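Local coordinates for protein putative fimbrial subunit (Corynebacterium diphtheriae, PDB 4HSQ) that probably polymerises as the major pilin SpaD into the shaft of a cell-surface pilus, and binds calcium, at residues N16-Y21 with T185-K190; R121-F126 with E134-T139; N240-E245 with L265-K270. One frame throughout, in Å; residues are numbered along the deposited sequence.

All three contacts in this elongated two-domain piece of pilin are partly buried. Interaction 1 lies at the domain junction, where a D2 turn faces a D3 turn across shared water, without direct hydrogen bonds; Thr185 and Asp187 are exposed, Asn16, Ile17 and Val186 buried. Interaction 2 is a hairpin inside D2, held by a ladder of backbone bonds, with Val124 and Phe126 on its inward face and charged groups on the other. Interaction 3, in D3, joins two sheets mainly through side chains, without hydrogen bonds between its segments, and buries Ile244, Ser267 and Ile269. Strands 117-127 and 264-271 both pair with strand 142-155, yet interactions 2 and 3 lie about 45 Å apart, centre to centre.

Interaction 1: N16-Y21 with T185-K190; sequences NIQDAY and TVDGVK
Water carries most of the polar traffic between these two turns, since no direct hydrogen bond joins 16-21 to 185-190. One water takes the N-H of Asp187 (N to water 3.0 Å) and donates to Ile17 O and, at 2.8 Å, to Asp19 OD1. A second accepts from Gln18 NE2 at 2.7 Å and gives a proton to Asp187 OD2. Two more sit near Thr185 O and the Asp19 carboxylate, one of them also receiving Asn16 ND2; Asn16 OD1 is engaged by His206 N.

Direct contact is van der Waals. Gln18 and Asp187 run alongside each other with their ends on the same side, amide and carboxylate planes 45° apart. Gln18 CG, set anti to the carbonyl carbon (chi1 -72°), rests 3.5 Å from Asp187 OD1. Val186 CG1, anti to its backbone N, comes within 4.1 Å of Ile17 O and 4.2 Å of Asn16 CB.

Asp19 OD2 receives Asn16 N at 2.7 Å through its anti lone pair, bracing the type II turn of 16-19, while 186-189 forms a type I' turn closed by mutual Val186 and Val189 backbone bonds. The whole is a water-mediated interface between domains D2 and D3.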
loop_
_atom_site.group_PDB
_atom_site.type_symbol
_atom_site.label_atom_id
_atom_site.label_comp_id
_atom_site.label_asym_id
_atom_site.label_seq_id
_atom_site.Cartn_x
_atom_site.Cartn_y
_atom_site.Cartn_z
ATOM N N ASN A 16 1.085 -4.572 3.164
ATOM C CA ASN A 16 -0.206 -5.021 2.673
ATOM C C ASN A 16 -1.333 -4.057 3.125
ATOM O O ASN A 16 -1.061 -2.955 3.599
ATOM C CB ASN A 16 -0.420 -6.470 3.138
ATOM C CG ASN A 16 0.653 -7.374 2.534
ATOM O OD1 ASN A 16 0.943 -7.345 1.332
ATOM N ND2 ASN A 16 1.286 -8.184 3.334
ATOM N N ILE A 17 -2.596 -4.433 2.914
ATOM C CA ILE A 17 -3.685 -3.563 3.352
ATOM C C ILE A 17 -3.592 -3.379 4.888
ATOM O O ILE A 17 -3.328 -4.347 5.598
ATOM C CB ILE A 17 -5.051 -4.152 2.914
ATOM C CG1 ILE A 17 -5.263 -4.075 1.383
ATOM C CG2 ILE A 17 -6.245 -3.608 3.721
ATOM C CD1 ILE A 17 -5.012 -2.834 0.713
ATOM N N GLN A 18 -3.752 -2.127 5.348
ATOM C CA GLN A 18 -3.735 -1.690 6.756
ATOM C C GLN A 18 -2.301 -1.689 7.361
ATOM O O GLN A 18 -2.130 -1.434 8.549
ATOM C CB GLN A 18 -4.751 -2.475 7.614
ATOM C CG GLN A 18 -6.214 -2.066 7.288
ATOM C CD GLN A 18 -6.556 -0.631 7.702
ATOM O OE1 GLN A 18 -5.733 0.094 8.251
ATOM N NE2 GLN A 18 -7.794 -0.206 7.503
ATOM N N ASP A 19 -1.279 -1.937 6.529
ATOM C CA ASP A 19 0.115 -1.790 6.919
ATOM C C ASP A 19 0.520 -0.364 6.605
ATOM O O ASP A 19 0.253 0.125 5.501
ATOM C CB ASP A 19 1.033 -2.784 6.206
ATOM C CG ASP A 19 0.863 -4.223 6.649
ATOM O OD1 ASP A 19 0.499 -4.448 7.836
ATOM O OD2 ASP A 19 1.150 -5.131 5.836
ATOM N N ALA A 20 1.160 0.307 7.558
ATOM C CA ALA A 20 1.584 1.694 7.329
ATOM C C ALA A 20 2.645 1.783 6.248
ATOM O O ALA A 20 3.570 0.961 6.213
ATOM C CB ALA A 20 2.124 2.291 8.618
ATOM N N TYR A 21 2.539 2.793 5.380
ATOM C CA TYR A 21 3.601 3.035 4.393
ATOM C C TYR A 21 3.736 4.532 4.221
ATOM O O TYR A 21 2.933 5.273 4.780
ATOM C CB TYR A 21 3.418 2.269 3.082
ATOM C CG TYR A 21 2.303 2.733 2.173
ATOM C CD1 TYR A 21 2.527 3.720 1.211
ATOM C CD2 TYR A 21 1.061 2.109 2.189
ATOM C CE1 TYR A 21 1.527 4.102 0.321
ATOM C CE2 TYR A 21 0.047 2.492 1.309
ATOM C CZ TYR A 21 0.289 3.484 0.373
ATOM O OH TYR A 21 -0.690 3.889 -0.500
ATOM N N THR A 185 0.225 -11.029 9.331
ATOM C CA THR A 185 -1.000 -10.405 9.794
ATOM C C THR A 185 -1.412 -9.406 8.718
ATOM O O THR A 185 -0.635 -8.513 8.341
ATOM C CB THR A 185 -0.837 -9.756 11.174
ATOM O OG1 THR A 185 -0.526 -10.775 12.122
ATOM C CG2 THR A 185 -2.103 -8.998 11.608
ATOM N N VAL A 186 -2.635 -9.570 8.224
ATOM C CA VAL A 186 -3.210 -8.696 7.215
ATOM C C VAL A 186 -4.534 -8.212 7.778
ATOM O O VAL A 186 -5.459 -9.018 7.973
ATOM C CB VAL A 186 -3.350 -9.344 5.805
ATOM C CG1 VAL A 186 -3.871 -8.323 4.787
ATOM C CG2 VAL A 186 -2.030 -9.943 5.330
ATOM N N ASP A 187 -4.611 -6.894 8.039
ATOM C CA ASP A 187 -5.777 -6.190 8.591
ATOM C C ASP A 187 -6.282 -6.905 9.880
ATOM O O ASP A 187 -7.424 -7.343 9.933
ATOM C CB ASP A 187 -6.893 -6.030 7.531
ATOM C CG ASP A 187 -8.002 -5.040 7.915
ATOM O OD1 ASP A 187 -7.977 -4.520 9.062
ATOM O OD2 ASP A 187 -8.855 -4.738 7.049
ATOM N N GLY A 188 -5.384 -7.063 10.852
ATOM C CA GLY A 188 -5.634 -7.689 12.149
ATOM C C GLY A 188 -5.872 -9.192 12.183
ATOM O O GLY A 188 -6.146 -9.748 13.252
ATOM N N VAL A 189 -5.749 -9.871 11.034
ATOM C CA VAL A 189 -6.022 -11.320 10.905
ATOM C C VAL A 189 -4.759 -12.071 10.461
ATOM O O VAL A 189 -4.098 -11.616 9.536
ATOM C CB VAL A 189 -7.192 -11.519 9.901
ATOM C CG1 VAL A 189 -7.473 -12.986 9.663
ATOM C CG2 VAL A 189 -8.465 -10.827 10.389
ATOM N N LYS A 190 -4.444 -13.237 11.090
ATOM C CA LYS A 190 -3.257 -14.018 10.700
ATOM C C LYS A 190 -3.609 -15.480 10.421
ATOM O O LYS A 190 -2.731 -16.331 10.221
ATOM C CB LYS A 190 -2.113 -13.881 11.716
ATOM C CG LYS A 190 -2.346 -14.491 13.086
ATOM C CD LYS A 190 -1.031 -14.414 13.859
ATOM C CE LYS A 190 -1.103 -15.044 15.223
ATOM N NZ LYS A 190 0.102 -14.713 16.032
HETATM O O HOH W 1 0.924 -7.760 6.292
HETATM O O HOH W 2 -2.190 -5.115 7.925
HETATM O O HOH W 3 -9.503 -2.010 6.332
HETATM O O HOH W 4 0.830 -6.508 9.513
#

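Interaction 2: R121-F126 with E134-T139; sequences RADVIF and EVKNKT
Phe126 and Val135 run side by side on one face of this antiparallel pair. With Phe126 CG in the crowded position between backbone N and carbonyl carbon (chi1 58°), the ring swings across to its partner strand, and Val135 CB sits over its face, 4.0 Å from the centroid, in a CH-pi contact offset toward the rim. Asn137 comes to the ring edge instead: ND2 is 3.7 Å from Phe126 CE2, and amide and ring planes are 67° apart. Val124, next to Asn137, continues this face and packs on Ile25 and Ala27 of strand 20-28.

The other face mixes aliphatic and charged groups. Ile125 lies alongside Lys136, CG1 to CG 3.8 Å, while its CG2 meets the carboxylate carbon CD of Glu134, which crosses it obliquely, at 3.5 Å. Asp123 and Lys138 run alongside each other; the lysine bends back at chi3 and chi4 to put NZ 3.3 Å from Asp123 OD1, a salt bridge whose hydrogen bond is weak. Lys136 NZ stays 4.2 Å from Asp123 OD2, too far for a second bridge, though it probably adds to the favourable field around the carboxylate.

At the open end the Arg121 and Thr139 side chains pass with opposed directions. Arg121 NH1 donates to Thr139 O at 3.3 Å, in the guanidinium plane, and Thr139 OG1 takes Ala122 N at 3.0 Å. Val124 with Asn137 and Phe126 with Val135 are hydrogen-bonded pairs. This is an antiparallel beta hairpin, strands 117-127 and 134-138, in D2, a domain that by sequence resembles the Sgo0707 N2 adhesin family.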
loop_
_atom_site.group_PDB
_atom_site.type_symbol
_atom_site.label_atom_id
_atom_site.label_comp_id
_atom_site.label_asym_id
_atom_site.label_seq_id
_atom_site.Cartn_x
_atom_site.Cartn_y
_atom_site.Cartn_z
ATOM N N ARG A 121 -0.302 11.993 -6.099
ATOM C CA ARG A 121 0.370 13.175 -6.639
ATOM C C ARG A 121 0.248 14.304 -5.618
ATOM O O ARG A 121 -0.729 14.361 -4.871
ATOM C CB ARG A 121 -0.286 13.590 -7.979
ATOM C CG ARG A 121 0.613 14.463 -8.841
ATOM C CD ARG A 121 -0.150 15.103 -9.990
ATOM N NE ARG A 121 -0.625 14.129 -10.975
ATOM C CZ ARG A 121 0.058 13.755 -12.056
ATOM N NH1 ARG A 121 1.269 14.249 -12.291
ATOM N NH2 ARG A 121 -0.459 12.874 -12.904
ATOM N N ALA A 122 1.189 15.234 -5.622
ATOM C CA ALA A 122 1.089 16.363 -4.702
ATOM C C ALA A 122 1.456 17.668 -5.406
ATOM O O ALA A 122 1.938 17.667 -6.536
ATOM C CB ALA A 122 2.011 16.139 -3.514
ATOM N N ASP A 123 1.209 18.764 -4.721
ATOM C CA ASP A 123 1.527 20.122 -5.125
ATOM C C ASP A 123 2.288 20.810 -3.997
ATOM O O ASP A 123 2.019 20.551 -2.821
ATOM C CB ASP A 123 0.233 20.923 -5.410
ATOM C CG ASP A 123 -0.860 20.224 -6.199
ATOM O OD1 ASP A 123 -0.638 19.934 -7.383
ATOM O OD2 ASP A 123 -1.956 20.000 -5.631
ATOM N N VAL A 124 3.200 21.706 -4.349
ATOM C CA VAL A 124 3.850 22.593 -3.408
ATOM C C VAL A 124 3.420 23.987 -3.884
ATOM O O VAL A 124 3.434 24.265 -5.091
ATOM C CB VAL A 124 5.375 22.408 -3.183
ATOM C CG1 VAL A 124 5.708 20.958 -2.822
ATOM C CG2 VAL A 124 6.192 22.873 -4.377
ATOM N N ILE A 125 2.874 24.770 -2.981
ATOM C CA ILE A 125 2.330 26.097 -3.293
ATOM C C ILE A 125 3.026 27.094 -2.383
ATOM O O ILE A 125 3.027 26.943 -1.151
ATOM C CB ILE A 125 0.765 26.119 -3.160
ATOM C CG1 ILE A 125 0.123 24.951 -3.978
ATOM C CG2 ILE A 125 0.186 27.481 -3.619
ATOM C CD1 ILE A 125 -1.296 24.499 -3.559
ATOM N N PHE A 126 3.637 28.126 -2.989
ATOM C CA PHE A 126 4.335 29.119 -2.186
ATOM C C PHE A 126 4.264 30.503 -2.811
ATOM O O PHE A 126 3.960 30.636 -3.989
ATOM C CB PHE A 126 5.812 28.704 -2.018
ATOM C CG PHE A 126 6.580 28.530 -3.315
ATOM C CD1 PHE A 126 7.185 29.619 -3.938
ATOM C CD2 PHE A 126 6.769 27.268 -3.867
ATOM C CE1 PHE A 126 7.906 29.457 -5.125
ATOM C CE2 PHE A 126 7.521 27.101 -5.036
ATOM C CZ PHE A 126 8.082 28.199 -5.658
ATOM N N GLU A 134 1.965 33.840 -6.407
ATOM C CA GLU A 134 1.795 32.479 -5.913
ATOM C C GLU A 134 2.260 31.525 -7.008
ATOM O O GLU A 134 1.867 31.689 -8.161
ATOM C CB GLU A 134 0.341 32.203 -5.493
ATOM C CG GLU A 134 0.204 30.949 -4.650
ATOM C CD GLU A 134 -1.164 30.681 -4.048
ATOM O OE1 GLU A 134 -2.103 30.384 -4.821
ATOM O OE2 GLU A 134 -1.269 30.655 -2.800
ATOM N N VAL A 135 3.119 30.550 -6.645
ATOM C CA VAL A 135 3.671 29.537 -7.558
ATOM C C VAL A 135 3.142 28.174 -7.118
ATOM O O VAL A 135 3.105 27.897 -5.915
ATOM C CB VAL A 135 5.224 29.578 -7.594
ATOM C CG1 VAL A 135 5.804 28.430 -8.425
ATOM C CG2 VAL A 135 5.737 30.925 -8.113
ATOM N N LYS A 136 2.706 27.345 -8.085
ATOM C CA LYS A 136 2.205 26.009 -7.812
ATOM C C LYS A 136 2.975 25.003 -8.679
ATOM O O LYS A 136 2.897 25.039 -9.913
ATOM C CB LYS A 136 0.679 25.925 -8.019
ATOM C CG LYS A 136 0.096 24.546 -7.716
ATOM C CD LYS A 136 -1.170 24.286 -8.524
ATOM C CE LYS A 136 -2.073 23.268 -7.872
ATOM N NZ LYS A 136 -3.023 23.901 -6.920
ATOM N N ASN A 137 3.755 24.131 -8.019
ATOM C CA ASN A 137 4.539 23.092 -8.687
ATOM C C ASN A 137 3.981 21.739 -8.316
ATOM O O ASN A 137 3.755 21.481 -7.135
ATOM C CB ASN A 137 6.001 23.195 -8.315
ATOM C CG ASN A 137 6.637 24.456 -8.817
ATOM O OD1 ASN A 137 6.302 24.950 -9.890
ATOM N ND2 ASN A 137 7.572 24.987 -8.065
ATOM N N LYS A 138 3.650 20.936 -9.320
ATOM C CA LYS A 138 3.076 19.607 -9.119
ATOM C C LYS A 138 4.174 18.569 -9.219
ATOM O O LYS A 138 5.145 18.740 -9.976
ATOM C CB LYS A 138 1.978 19.324 -10.157
ATOM C CG LYS A 138 0.850 20.354 -10.172
ATOM C CD LYS A 138 -0.188 20.045 -11.241
ATOM C CE LYS A 138 -1.492 19.556 -10.661
ATOM N NZ LYS A 138 -2.323 20.679 -10.154
ATOM N N THR A 139 4.023 17.473 -8.466
ATOM C CA THR A 139 4.987 16.394 -8.553
ATOM C C THR A 139 4.569 15.469 -9.675
ATOM O O THR A 139 3.462 15.591 -10.231
ATOM C CB THR A 139 4.986 15.570 -7.230
ATOM O OG1 THR A 139 3.709 14.923 -7.130
ATOM C CG2 THR A 139 5.314 16.388 -5.974
#

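Interaction 3: N240-E245 with L265-K270; sequences NVTEIE and LVSEIK
A bend at chi2 of Ile244 (-65°), following a CG1 set anti to the carbonyl carbon, carries its CD1 to the hydroxyl of Ser267; Leu265, with CG anti to the backbone N (chi1 -170°), extends across the gap. Ser267 OG is itself anti to the backbone N, and so stands out from strand 264-271 to meet Ile244 CD1 at 3.4 Å.

Ile244 and Leu265 come from opposing strands and pass alongside each other, touching through Ile244 CG2 and Leu265 CD2 at 3.8 Å. The other leucine methyl, CD1, reaches the backbone at Glu245 O, 3.5 Å away. Farther along, Thr242 and Ile269 meet tip to tip: Thr242 OG1 is 3.9 Å from Ile269 CD1, and Thr242 CG2 is 4.0 Å from Ser267 OG. Methyl groups thus meet hydroxyls and one another with no hydrogen bond between the two segments.

The axes of the two strand segments come no closer than 9.4 Å and run nearly antiparallel, at 159°, which is sheet-to-sheet packing and not strand pairing. Each strand finds its backbone partners elsewhere, 241-244 on 222-229 and 264-271 on 142-155. At the Leu265 end the calcium site is close: its side chain lies about 5 Å from the ion, which Ile251, Glu253, Asp260, Asp261 and Thr264 coordinate. Such face-to-face stacking of two sheets is the core of a beta sandwich, here the prealbumin-like, probably CnaB-type, fold of D3.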
loop_
_atom_site.group_PDB
_atom_site.type_symbol
_atom_site.label_atom_id
_atom_site.label_comp_id
_atom_site.label_asym_id
_atom_site.label_seq_id
_atom_site.Cartn_x
_atom_site.Cartn_y
_atom_site.Cartn_z
ATOM N N ASN A 240 1.139 -29.075 1.871
ATOM C CA ASN A 240 0.087 -28.213 2.410
ATOM C C ASN A 240 0.457 -26.730 2.175
ATOM O O ASN A 240 -0.212 -25.845 2.695
ATOM C CB ASN A 240 -0.179 -28.514 3.895
ATOM C CG ASN A 240 0.933 -28.120 4.828
ATOM O OD1 ASN A 240 2.116 -28.222 4.502
ATOM N ND2 ASN A 240 0.566 -27.652 6.023
ATOM N N VAL A 241 1.462 -26.470 1.321
ATOM C CA VAL A 241 1.892 -25.106 0.981
ATOM C C VAL A 241 1.654 -24.877 -0.515
ATOM O O VAL A 241 2.093 -25.666 -1.352
ATOM C CB VAL A 241 3.352 -24.753 1.391
ATOM C CG1 VAL A 241 3.738 -23.358 0.872
ATOM C CG2 VAL A 241 3.549 -24.820 2.914
ATOM N N THR A 242 0.921 -23.828 -0.833
ATOM C CA THR A 242 0.588 -23.425 -2.200
ATOM C C THR A 242 1.235 -22.075 -2.470
ATOM O O THR A 242 0.964 -21.128 -1.741
ATOM C CB THR A 242 -0.949 -23.314 -2.358
ATOM O OG1 THR A 242 -1.559 -24.572 -2.104
ATOM C CG2 THR A 242 -1.378 -22.782 -3.738
ATOM N N GLU A 243 2.051 -21.966 -3.520
ATOM C CA GLU A 243 2.666 -20.672 -3.808
ATOM C C GLU A 243 1.762 -19.900 -4.748
ATOM O O GLU A 243 1.071 -20.486 -5.574
ATOM C CB GLU A 243 4.105 -20.820 -4.370
ATOM C CG GLU A 243 4.193 -21.479 -5.730
ATOM C CD GLU A 243 5.604 -21.561 -6.277
ATOM O OE1 GLU A 243 6.552 -21.582 -5.465
ATOM O OE2 GLU A 243 5.761 -21.682 -7.514
ATOM N N ILE A 244 1.758 -18.592 -4.605
ATOM C CA ILE A 244 0.930 -17.697 -5.409
ATOM C C ILE A 244 1.820 -16.691 -6.136
ATOM O O ILE A 244 2.572 -15.970 -5.473
ATOM C CB ILE A 244 -0.076 -16.966 -4.463
ATOM C CG1 ILE A 244 -0.981 -17.947 -3.673
ATOM C CG2 ILE A 244 -0.899 -15.909 -5.195
ATOM C CD1 ILE A 244 -1.921 -18.752 -4.498
ATOM N N GLU A 245 1.666 -16.581 -7.465
ATOM C CA GLU A 245 2.354 -15.563 -8.297
ATOM C C GLU A 245 1.440 -14.341 -8.301
ATOM O O GLU A 245 0.519 -14.243 -9.121
ATOM C CB GLU A 245 2.624 -16.064 -9.743
ATOM C CG GLU A 245 3.380 -17.378 -9.842
ATOM C CD GLU A 245 4.201 -17.595 -11.105
ATOM O OE1 GLU A 245 4.913 -18.624 -11.169
ATOM O OE2 GLU A 245 4.148 -16.739 -12.020
ATOM N N LEU A 265 -7.199 -12.415 -7.320
ATOM C CA LEU A 265 -6.582 -13.632 -7.783
ATOM C C LEU A 265 -7.304 -14.728 -7.040
ATOM O O LEU A 265 -7.452 -14.621 -5.829
ATOM C CB LEU A 265 -5.089 -13.643 -7.505
ATOM C CG LEU A 265 -4.308 -14.782 -8.171
ATOM C CD1 LEU A 265 -2.961 -14.276 -8.646
ATOM C CD2 LEU A 265 -4.090 -15.928 -7.210
ATOM N N VAL A 266 -7.776 -15.750 -7.751
ATOM C CA VAL A 266 -8.495 -16.875 -7.156
ATOM C C VAL A 266 -7.575 -18.091 -7.178
ATOM O O VAL A 266 -7.057 -18.473 -8.229
ATOM C CB VAL A 266 -9.871 -17.186 -7.846
ATOM C CG1 VAL A 266 -10.553 -18.400 -7.216
ATOM C CG2 VAL A 266 -10.800 -15.990 -7.824
ATOM N N SER A 267 -7.374 -18.679 -6.014
ATOM C CA SER A 267 -6.553 -19.873 -5.818
ATOM C C SER A 267 -7.447 -21.047 -5.412
ATOM O O SER A 267 -8.038 -20.975 -4.339
ATOM C CB SER A 267 -5.522 -19.610 -4.719
ATOM O OG SER A 267 -4.700 -20.748 -4.505
ATOM N N GLU A 268 -7.546 -22.116 -6.244
ATOM C CA GLU A 268 -8.342 -23.323 -5.908
ATOM C C GLU A 268 -7.438 -24.333 -5.299
ATOM O O GLU A 268 -6.406 -24.638 -5.891
ATOM C CB GLU A 268 -9.043 -23.946 -7.128
ATOM C CG GLU A 268 -10.181 -23.132 -7.691
ATOM C CD GLU A 268 -11.138 -23.877 -8.602
ATOM O OE1 GLU A 268 -10.752 -24.925 -9.169
ATOM O OE2 GLU A 268 -12.278 -23.388 -8.763
ATOM N N ILE A 269 -7.757 -24.793 -4.079
ATOM C CA ILE A 269 -6.898 -25.720 -3.334
ATOM C C ILE A 269 -7.713 -26.972 -3.070
ATOM O O ILE A 269 -8.854 -26.878 -2.600
ATOM C CB ILE A 269 -6.329 -25.057 -2.040
ATOM C CG1 ILE A 269 -5.433 -23.835 -2.430
ATOM C CG2 ILE A 269 -5.528 -26.086 -1.193
ATOM C CD1 ILE A 269 -5.046 -22.914 -1.362
ATOM N N LYS A 270 -7.138 -28.138 -3.412
ATOM C CA LYS A 270 -7.863 -29.407 -3.314
ATOM C C LYS A 270 -7.533 -30.157 -2.018
ATOM O O LYS A 270 -6.463 -29.981 -1.437
ATOM C CB LYS A 270 -7.572 -30.318 -4.532
ATOM C CG LYS A 270 -7.617 -29.659 -5.907
ATOM C CD LYS A 270 -9.005 -29.651 -6.525
ATOM C CE LYS A 270 -8.956 -29.133 -7.946
ATOM N NZ LYS A 270 -10.303 -28.754 -8.445
#